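Local coordinates for cellulose binding protein (Clavibacter michiganensis, PDB 4JJO), which probably binds plant cell-wall polysaccharides such as cellulose and loosens the wall, being the expansin portion of a larger predicted endoglucanase, at residues N20-P29 with V63-G71; V102-R113 with L125-R133. All coordinates share one frame; numbering follows the deposited sequence.

Interaction 1 (N20-P29 with V63-G71); sequences NGNCSMPAVP and VQVADQCHG
A hydrogen bond joins Asn-22 of the loop 20-29 to Asp-67 of the strand segment 63-71: Asn-22 N donates to Asp-67 OD1 at 2.9 Å with an N-H...O angle of 158°. The same oxygen takes Gln-68 N at 2.8 Å, and the two donors approach from opposite faces of the carboxylate plane, so the group is held from both sides. Asp-67 reaches this place because its CG stands roughly anti to the backbone N (chi1 -151°), swinging OD1 back to the loop although CB starts away from it. One residue on, Cys-23 N makes a weak bond of 3.3 Å to Ala-66 O, and Gly-21 adds a CA-H...O contact from its CA to the same Ala-66 O, 3.4 Å long. Gly-21 to Ser-24 form a type I turn, which brings the successive amides of Asn-22 and Cys-23 to the strand together.

Apolar and close packing contacts follow. Met-25 CG lies 4.4 Å from Ala-66 CB, and in the conformer given here the chain, bent at chi2, carries its methyl near Gln-64 OE1. Extended Gln-64 comes from the opposite direction and brings NE2 against the Pro-29 ring, 3.9 Å from Pro-29 CB, the side chains crossing obliquely. Cys-23 SG packs on the carbonyl of Ala-66.

A water bridges Gln-64 NE2 to Ala-27 O, and Gln-68 OE1 accepts a hydrogen bond from Ser-39 OG. Within the loop, Asn-20 and Met-25 exchange backbone bonds; Asn-20 ND2 gives Met-25 O a second donor, while Asn-20 OD1 accepts from Asn-16 N. The disulfide from Cys-23 to Cys-48 tethers this loop, which is laid over strand 59-69 of the double-psi beta-barrel domain of expansins.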
loop_
_atom_site.group_PDB
_atom_site.type_symbol
_atom_site.label_atom_id
_atom_site.label_comp_id
_atom_site.label_asym_id
_atom_site.label_seq_id
_atom_site.Cartn_x
_atom_site.Cartn_y
_atom_site.Cartn_z
ATOM N N ASN A 20 -0.749 8.470 6.335
ATOM C CA ASN A 20 0.569 8.950 5.937
ATOM C C ASN A 20 0.850 8.668 4.468
ATOM O O ASN A 20 0.751 7.528 4.009
ATOM C CB ASN A 20 1.645 8.314 6.810
ATOM C CG ASN A 20 1.462 8.633 8.279
ATOM O OD1 ASN A 20 1.990 9.625 8.780
ATOM N ND2 ASN A 20 0.701 7.794 8.975
ATOM N N GLY A 21 1.202 9.718 3.733
ATOM C CA GLY A 21 1.394 9.619 2.300
ATOM C C GLY A 21 0.052 9.581 1.600
ATOM O O GLY A 21 -0.986 9.466 2.253
ATOM N N ASN A 22 0.062 9.688 0.276
ATOM C CA ASN A 22 -1.174 9.626 -0.489
ATOM C C ASN A 22 -1.856 8.273 -0.301
ATOM O O ASN A 22 -3.072 8.158 -0.447
ATOM C CB ASN A 22 -0.903 9.890 -1.970
ATOM C CG ASN A 22 -2.112 10.466 -2.686
ATOM O OD1 ASN A 22 -3.258 10.204 -2.318
ATOM N ND2 ASN A 22 -1.857 11.266 -3.710
ATOM N N CYS A 23 -1.069 7.258 0.041
ATOM C CA CYS A 23 -1.596 5.916 0.282
ATOM C C CYS A 23 -2.305 5.791 1.635
ATOM O O CYS A 23 -2.892 4.751 1.938
ATOM C CB CYS A 23 -0.471 4.884 0.198
ATOM S SG CYS A 23 0.213 4.651 -1.456
ATOM N N SER A 24 -2.241 6.844 2.443
ATOM C CA SER A 24 -2.900 6.868 3.748
ATOM C C SER A 24 -2.510 5.688 4.641
ATOM O O SER A 24 -3.369 5.043 5.243
ATOM C CB SER A 24 -4.419 6.894 3.574
ATOM O OG SER A 24 -4.809 7.945 2.710
ATOM N N MET A 25 -1.214 5.417 4.731
ATOM C CA MET A 25 -0.724 4.351 5.589
ATOM C C MET A 25 -0.983 4.693 7.054
ATOM O O MET A 25 -0.884 5.855 7.452
ATOM C CB MET A 25 0.773 4.135 5.361
ATOM C CG MET A 25 1.133 3.671 3.956
ATOM S SD MET A 25 0.234 2.193 3.447
ATOM C CE MET A 25 1.111 1.771 1.940
ATOM N N PRO A 26 -1.318 3.675 7.866
ATOM C CA PRO A 26 -1.551 3.921 9.295
ATOM C C PRO A 26 -0.332 4.547 9.971
ATOM O O PRO A 26 -0.472 5.317 10.920
ATOM C CB PRO A 26 -1.805 2.519 9.861
ATOM C CG PRO A 26 -2.228 1.700 8.706
ATOM C CD PRO A 26 -1.533 2.262 7.505
ATOM N N ALA A 27 0.854 4.212 9.475
ATOM C CA ALA A 27 2.091 4.710 10.054
ATOM C C ALA A 27 3.191 4.787 9.007
ATOM O O ALA A 27 3.216 4.009 8.057
ATOM C CB ALA A 27 2.533 3.807 11.187
ATOM N N VAL A 28 4.100 5.738 9.187
ATOM C CA VAL A 28 5.350 5.728 8.445
ATOM C C VAL A 28 6.070 4.454 8.859
ATOM O O VAL A 28 6.151 4.156 10.049
ATOM C CB VAL A 28 6.220 6.947 8.793
ATOM C CG1 VAL A 28 7.605 6.802 8.191
ATOM C CG2 VAL A 28 5.562 8.234 8.317
ATOM N N PRO A 29 6.585 3.684 7.888
ATOM C CA PRO A 29 7.229 2.426 8.285
ATOM C C PRO A 29 8.349 2.649 9.293
ATOM O O PRO A 29 9.043 3.663 9.230
ATOM C CB PRO A 29 7.780 1.866 6.968
ATOM C CG PRO A 29 7.733 2.992 5.991
ATOM C CD PRO A 29 6.628 3.896 6.433
ATOM N N VAL A 63 12.025 -0.625 -0.462
ATOM C CA VAL A 63 11.173 0.456 0.021
ATOM C C VAL A 63 9.695 0.168 -0.231
ATOM O O VAL A 63 9.328 -0.441 -1.236
ATOM C CB VAL A 63 11.543 1.806 -0.638
ATOM C CG1 VAL A 63 12.908 2.277 -0.166
ATOM C CG2 VAL A 63 11.500 1.697 -2.156
ATOM N N GLN A 64 8.854 0.606 0.701
ATOM C CA GLN A 64 7.412 0.478 0.558
ATOM C C GLN A 64 6.862 1.676 -0.209
ATOM O O GLN A 64 7.166 2.824 0.116
ATOM C CB GLN A 64 6.742 0.398 1.933
ATOM C CG GLN A 64 5.219 0.358 1.878
ATOM C CD GLN A 64 4.557 0.228 3.246
ATOM O OE1 GLN A 64 3.351 0.000 3.336
ATOM N NE2 GLN A 64 5.336 0.376 4.313
ATOM N N VAL A 65 6.063 1.409 -1.235
ATOM C CA VAL A 65 5.406 2.482 -1.967
ATOM C C VAL A 65 4.323 3.071 -1.073
ATOM O O VAL A 65 3.373 2.385 -0.699
ATOM C CB VAL A 65 4.788 1.987 -3.283
ATOM C CG1 VAL A 65 3.932 3.078 -3.903
ATOM C CG2 VAL A 65 5.875 1.547 -4.252
ATOM N N ALA A 66 4.473 4.346 -0.733
ATOM C CA ALA A 66 3.641 4.961 0.290
ATOM C C ALA A 66 3.016 6.276 -0.153
ATOM O O ALA A 66 2.181 6.832 0.559
ATOM C CB ALA A 66 4.471 5.200 1.532
ATOM N N ASP A 67 3.411 6.778 -1.318
ATOM C CA ASP A 67 3.085 8.153 -1.675
ATOM C C ASP A 67 3.129 8.377 -3.183
ATOM O O ASP A 67 3.643 7.543 -3.930
ATOM C CB ASP A 67 4.085 9.092 -0.997
ATOM C CG ASP A 67 3.500 10.460 -0.689
ATOM O OD1 ASP A 67 2.380 10.762 -1.154
ATOM O OD2 ASP A 67 4.167 11.235 0.031
ATOM N N GLN A 68 2.592 9.513 -3.618
ATOM C CA GLN A 68 2.642 9.909 -5.020
ATOM C C GLN A 68 3.519 11.142 -5.209
ATOM O O GLN A 68 3.357 12.145 -4.515
ATOM C CB GLN A 68 1.233 10.202 -5.546
ATOM C CG GLN A 68 1.210 10.826 -6.940
ATOM C CD GLN A 68 -0.178 10.874 -7.563
ATOM O OE1 GLN A 68 -0.313 11.088 -8.767
ATOM N NE2 GLN A 68 -1.213 10.683 -6.751
ATOM N N CYS A 69 4.446 11.056 -6.157
ATOM C CA CYS A 69 5.273 12.193 -6.538
ATOM C C CYS A 69 4.730 12.788 -7.828
ATOM O O CYS A 69 5.050 12.316 -8.918
ATOM C CB CYS A 69 6.725 11.760 -6.739
ATOM S SG CYS A 69 7.842 13.102 -7.232
ATOM N N HIS A 70 3.909 13.825 -7.698
ATOM C CA HIS A 70 3.232 14.413 -8.848
ATOM C C HIS A 70 4.205 14.983 -9.879
ATOM O O HIS A 70 3.920 14.968 -11.076
ATOM C CB HIS A 70 2.267 15.511 -8.391
ATOM C CG HIS A 70 1.135 15.010 -7.549
ATOM N ND1 HIS A 70 1.189 14.970 -6.172
ATOM C CD2 HIS A 70 -0.085 14.531 -7.891
ATOM C CE1 HIS A 70 0.053 14.485 -5.702
ATOM N NE2 HIS A 70 -0.738 14.212 -6.726
ATOM N N GLY A 71 5.349 15.480 -9.417
ATOM C CA GLY A 71 6.301 16.131 -10.299
ATOM C C GLY A 71 7.320 15.191 -10.907
ATOM O O GLY A 71 8.127 15.613 -11.735
HETATM O O HOH W 1 3.957 1.533 6.678
#

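Interaction 2 (V102-R113 with L125-R133)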
loop_
_atom_site.group_PDB
_atom_site.type_symbol
_atom_site.label_atom_id
_atom_site.label_comp_id
_atom_site.label_asym_id
_atom_site.label_seq_id
_atom_site.Cartn_x
_atom_site.Cartn_y
_atom_site.Cartn_z
ATOM N N VAL A 102 8.852 -5.760 -6.312
ATOM C CA VAL A 102 9.064 -7.057 -5.694
ATOM C C VAL A 102 7.810 -7.911 -5.795
ATOM O O VAL A 102 6.713 -7.460 -5.464
ATOM C CB VAL A 102 9.430 -6.912 -4.204
ATOM C CG1 VAL A 102 9.600 -8.281 -3.563
ATOM C CG2 VAL A 102 10.690 -6.075 -4.039
ATOM N N ARG A 103 7.973 -9.145 -6.257
ATOM C CA ARG A 103 6.867 -10.093 -6.270
ATOM C C ARG A 103 6.836 -10.863 -4.957
ATOM O O ARG A 103 7.869 -11.342 -4.486
ATOM C CB ARG A 103 6.995 -11.066 -7.442
ATOM C CG ARG A 103 5.743 -11.895 -7.674
ATOM C CD ARG A 103 5.796 -12.664 -8.983
ATOM N NE ARG A 103 4.611 -13.501 -9.155
ATOM C CZ ARG A 103 4.223 -14.033 -10.309
ATOM N NH1 ARG A 103 4.913 -13.814 -11.421
ATOM N NH2 ARG A 103 3.130 -14.781 -10.353
ATOM N N ASP A 104 5.644 -10.970 -4.375
ATOM C CA ASP A 104 5.433 -11.692 -3.123
ATOM C C ASP A 104 6.506 -11.391 -2.085
ATOM O O ASP A 104 7.206 -12.299 -1.635
ATOM C CB ASP A 104 5.375 -13.202 -3.375
ATOM C CG ASP A 104 4.214 -13.596 -4.255
ATOM O OD1 ASP A 104 3.401 -12.707 -4.582
ATOM O OD2 ASP A 104 4.105 -14.788 -4.614
ATOM N N PRO A 105 6.638 -10.112 -1.700
ATOM C CA PRO A 105 7.583 -9.699 -0.658
ATOM C C PRO A 105 7.227 -10.287 0.701
ATOM O O PRO A 105 6.045 -10.384 1.040
ATOM C CB PRO A 105 7.413 -8.176 -0.619
ATOM C CG PRO A 105 6.035 -7.943 -1.120
ATOM C CD PRO A 105 5.844 -8.972 -2.192
ATOM N N ALA A 106 8.239 -10.675 1.467
ATOM C CA ALA A 106 8.026 -11.116 2.835
ATOM C C ALA A 106 7.377 -9.990 3.625
ATOM O O ALA A 106 7.688 -8.814 3.424
ATOM C CB ALA A 106 9.341 -11.509 3.474
ATOM N N GLY A 107 6.469 -10.355 4.520
ATOM C CA GLY A 107 5.801 -9.384 5.360
ATOM C C GLY A 107 4.793 -10.051 6.273
ATOM O O GLY A 107 4.681 -11.279 6.291
ATOM N N PRO A 108 4.054 -9.243 7.048
ATOM C CA PRO A 108 3.052 -9.778 7.974
ATOM C C PRO A 108 1.806 -10.295 7.267
ATOM O O PRO A 108 1.690 -10.218 6.045
ATOM C CB PRO A 108 2.705 -8.579 8.868
ATOM C CG PRO A 108 3.170 -7.380 8.147
ATOM C CD PRO A 108 4.207 -7.782 7.153
ATOM N N THR A 109 0.883 -10.832 8.053
ATOM C CA THR A 109 -0.383 -11.324 7.529
ATOM C C THR A 109 -1.251 -10.154 7.094
ATOM O O THR A 109 -0.994 -9.005 7.455
ATOM C CB THR A 109 -1.144 -12.138 8.583
ATOM O OG1 THR A 109 -1.444 -11.302 9.709
ATOM C CG2 THR A 109 -0.316 -13.335 9.037
ATOM N N VAL A 110 -2.281 -10.457 6.315
ATOM C CA VAL A 110 -3.208 -9.445 5.836
ATOM C C VAL A 110 -3.953 -8.809 7.004
ATOM O O VAL A 110 -4.318 -9.485 7.964
ATOM C CB VAL A 110 -4.226 -10.061 4.857
ATOM C CG1 VAL A 110 -5.314 -9.057 4.501
ATOM C CG2 VAL A 110 -3.519 -10.557 3.606
ATOM N N ALA A 111 -4.154 -7.499 6.922
ATOM C CA ALA A 111 -4.967 -6.789 7.901
ATOM C C ALA A 111 -5.934 -5.862 7.186
ATOM O O ALA A 111 -5.717 -5.487 6.036
ATOM C CB ALA A 111 -4.089 -6.004 8.864
ATOM N N ILE A 112 -7.007 -5.504 7.879
ATOM C CA ILE A 112 -8.006 -4.594 7.342
ATOM C C ILE A 112 -8.220 -3.458 8.325
ATOM O O ILE A 112 -8.415 -3.698 9.518
ATOM C CB ILE A 112 -9.356 -5.303 7.132
ATOM C CG1 ILE A 112 -9.222 -6.446 6.123
ATOM C CG2 ILE A 112 -10.424 -4.313 6.684
ATOM C CD1 ILE A 112 -8.704 -6.029 4.775
ATOM N N ARG A 113 -8.172 -2.224 7.833
ATOM C CA ARG A 113 -8.551 -1.079 8.647
ATOM C C ARG A 113 -9.781 -0.412 8.059
ATOM O O ARG A 113 -9.764 0.063 6.921
ATOM C CB ARG A 113 -7.413 -0.060 8.763
ATOM C CG ARG A 113 -7.819 1.180 9.551
ATOM C CD ARG A 113 -6.646 2.072 9.923
ATOM N NE ARG A 113 -5.967 2.624 8.753
ATOM C CZ ARG A 113 -5.288 3.767 8.746
ATOM N NH1 ARG A 113 -5.192 4.503 9.845
ATOM N NH2 ARG A 113 -4.704 4.182 7.630
ATOM N N LEU A 125 -12.559 0.610 3.363
ATOM C CA LEU A 125 -11.648 -0.403 3.873
ATOM C C LEU A 125 -10.271 -0.221 3.263
ATOM O O LEU A 125 -10.133 0.056 2.071
ATOM C CB LEU A 125 -12.142 -1.813 3.546
ATOM C CG LEU A 125 -13.483 -2.281 4.103
ATOM C CD1 LEU A 125 -13.662 -3.750 3.773
ATOM C CD2 LEU A 125 -13.571 -2.056 5.599
ATOM N N GLN A 126 -9.252 -0.383 4.095
ATOM C CA GLN A 126 -7.880 -0.388 3.628
ATOM C C GLN A 126 -7.286 -1.767 3.858
ATOM O O GLN A 126 -7.390 -2.320 4.955
ATOM C CB GLN A 126 -7.075 0.667 4.378
ATOM C CG GLN A 126 -5.593 0.646 4.074
ATOM C CD GLN A 126 -4.859 1.769 4.760
ATOM O OE1 GLN A 126 -4.922 1.907 5.982
ATOM N NE2 GLN A 126 -4.173 2.597 3.976
ATOM N N VAL A 127 -6.676 -2.328 2.820
ATOM C CA VAL A 127 -6.060 -3.640 2.923
ATOM C C VAL A 127 -4.559 -3.490 3.102
ATOM O O VAL A 127 -3.878 -2.882 2.275
ATOM C CB VAL A 127 -6.337 -4.496 1.681
ATOM C CG1 VAL A 127 -5.730 -5.878 1.852
ATOM C CG2 VAL A 127 -7.832 -4.596 1.431
ATOM N N LEU A 128 -4.053 -4.054 4.190
ATOM C CA LEU A 128 -2.647 -3.942 4.530
ATOM C C LEU A 128 -1.937 -5.274 4.327
ATOM O O LEU A 128 -2.483 -6.332 4.640
ATOM C CB LEU A 128 -2.508 -3.487 5.983
ATOM C CG LEU A 128 -3.217 -2.164 6.288
ATOM C CD1 LEU A 128 -3.495 -2.019 7.775
ATOM C CD2 LEU A 128 -2.389 -0.999 5.780
ATOM N N ASN A 129 -0.728 -5.210 3.780
ATOM C CA ASN A 129 0.152 -6.372 3.701
ATOM C C ASN A 129 -0.264 -7.432 2.679
ATOM O O ASN A 129 0.077 -8.609 2.820
ATOM C CB ASN A 129 0.284 -7.003 5.086
ATOM C CG ASN A 129 0.650 -5.987 6.150
ATOM O OD1 ASN A 129 1.492 -5.115 5.931
ATOM N ND2 ASN A 129 0.007 -6.083 7.305
ATOM N N ALA A 130 -0.993 -7.020 1.649
ATOM C CA ALA A 130 -1.273 -7.912 0.530
ATOM C C ALA A 130 0.026 -8.248 -0.202
ATOM O O ALA A 130 0.158 -9.320 -0.792
ATOM C CB ALA A 130 -2.271 -7.279 -0.423
ATOM N N GLY A 131 0.979 -7.320 -0.166
ATOM C CA GLY A 131 2.292 -7.533 -0.750
ATOM C C GLY A 131 2.372 -7.119 -2.210
ATOM O O GLY A 131 3.341 -6.488 -2.634
ATOM N N ASN A 132 1.352 -7.479 -2.982
ATOM C CA ASN A 132 1.283 -7.114 -4.389
ATOM C C ASN A 132 0.090 -6.192 -4.626
ATOM O O ASN A 132 -0.576 -5.775 -3.675
ATOM C CB ASN A 132 1.161 -8.368 -5.259
ATOM C CG ASN A 132 2.232 -9.399 -4.951
ATOM O OD1 ASN A 132 3.383 -9.260 -5.361
ATOM N ND2 ASN A 132 1.849 -10.446 -4.229
ATOM N N ARG A 133 -0.180 -5.866 -5.886
ATOM C CA ARG A 133 -1.344 -5.049 -6.211
ATOM C C ARG A 133 -2.627 -5.829 -5.962
ATOM O O ARG A 133 -2.692 -7.037 -6.192
ATOM C CB ARG A 133 -1.308 -4.568 -7.664
ATOM C CG ARG A 133 -0.168 -3.616 -7.982
ATOM C CD ARG A 133 -0.446 -2.816 -9.250
ATOM N NE ARG A 133 0.620 -1.859 -9.535
ATOM C CZ ARG A 133 0.533 -0.876 -10.425
ATOM N NH1 ARG A 133 -0.577 -0.699 -11.131
ATOM N NH2 ARG A 133 1.562 -0.058 -10.610
HETATM O O HOH W 2 5.453 -5.650 -4.068
HETATM O O HOH W 3 4.102 -7.347 -6.870
HETATM O O HOH W 4 2.721 -9.285 3.030
HETATM O O HOH W 5 0.065 -11.009 3.842
#
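Ile-112 and Val-127 form the apolar centre, a non-hydrogen-bonded pair whose side chains run side by side, with Ile-112 CD1 3.7 Å from Val-127 CG2. Ile-112 uses both branches: CG1 stands anti to the carbonyl carbon (chi1 -62°) and carries CD1 to Val-127, while CG2 meets Leu-125 CD2 at 4.0 Å. Val-110 CG1 touches Val-127 CG1 on this same face, which Leu-181 and Leu-184 of strand 178-184 and Ile-134, Val-137 and Ile-139 of strand 134-141 cover further. On the other face Ala-111 CB rests against Leu-128 CB.

Strands 111-113 and 125-128 are the antiparallel arms of a beta hairpin, their short axes 4.8 Å apart at 154°, in the beta-sandwich C-terminal domain of expansins. Paired backbone bonds join Ala-111 with Leu-128 and Arg-113 with Gln-126.

Beyond the backbone, Arg-113 grips Gln-126 side-on: NE and NH2 both donate to OE1, at 3.0 and 2.8 Å, with guanidinium and amide only 10° from coplanar. These two hydrogen bonds to one oxygen fix the rotation of the amide, leaving NE2 for a probable bond to Ser-24 O; Arg-113 NH1 goes to Ile-18 O. Just past the end of strand 125-128 and before strand 111-113 begins, Asn-129 ND2 donates to Thr-109 O and its amide carbon meets Pro-108 CG at 3.5 Å, the side chains crossing at about a right angle.

Farther out, Pro-105 CG packs on Gly-131 O. Asp-104 and Asn-132 exchange two bonds: Asp-104 N donates to a lone pair of Asn-132 OD1, in the carbonyl plane, at 3.0 Å, and Asn-132 ND2 returns one to Asp-104 OD1 at 2.8 Å, an oxygen that also forms a salt bridge with Arg-177.

From the N terminus, the chain passes strand 3-10 and enters the loop 20-29; interaction 1 closes when strand 59-69 returns against it, 34 residues on from Pro-29. Only later, after strand 95-101, does the linker 102-110 lead into strand 111-114, and interaction 2 closes across a span of 12 residues. The two therefore stand in series, neither nested nor crossed, with centres about 14 Å apart. Interaction 1 lies in the barrel domain; interaction 2 joins the two strands of a hairpin in the C-terminal domain and ties the linker to it. They meet at the domain interface, where Arg-113 NH2 packs against the loop near Pro-26 N.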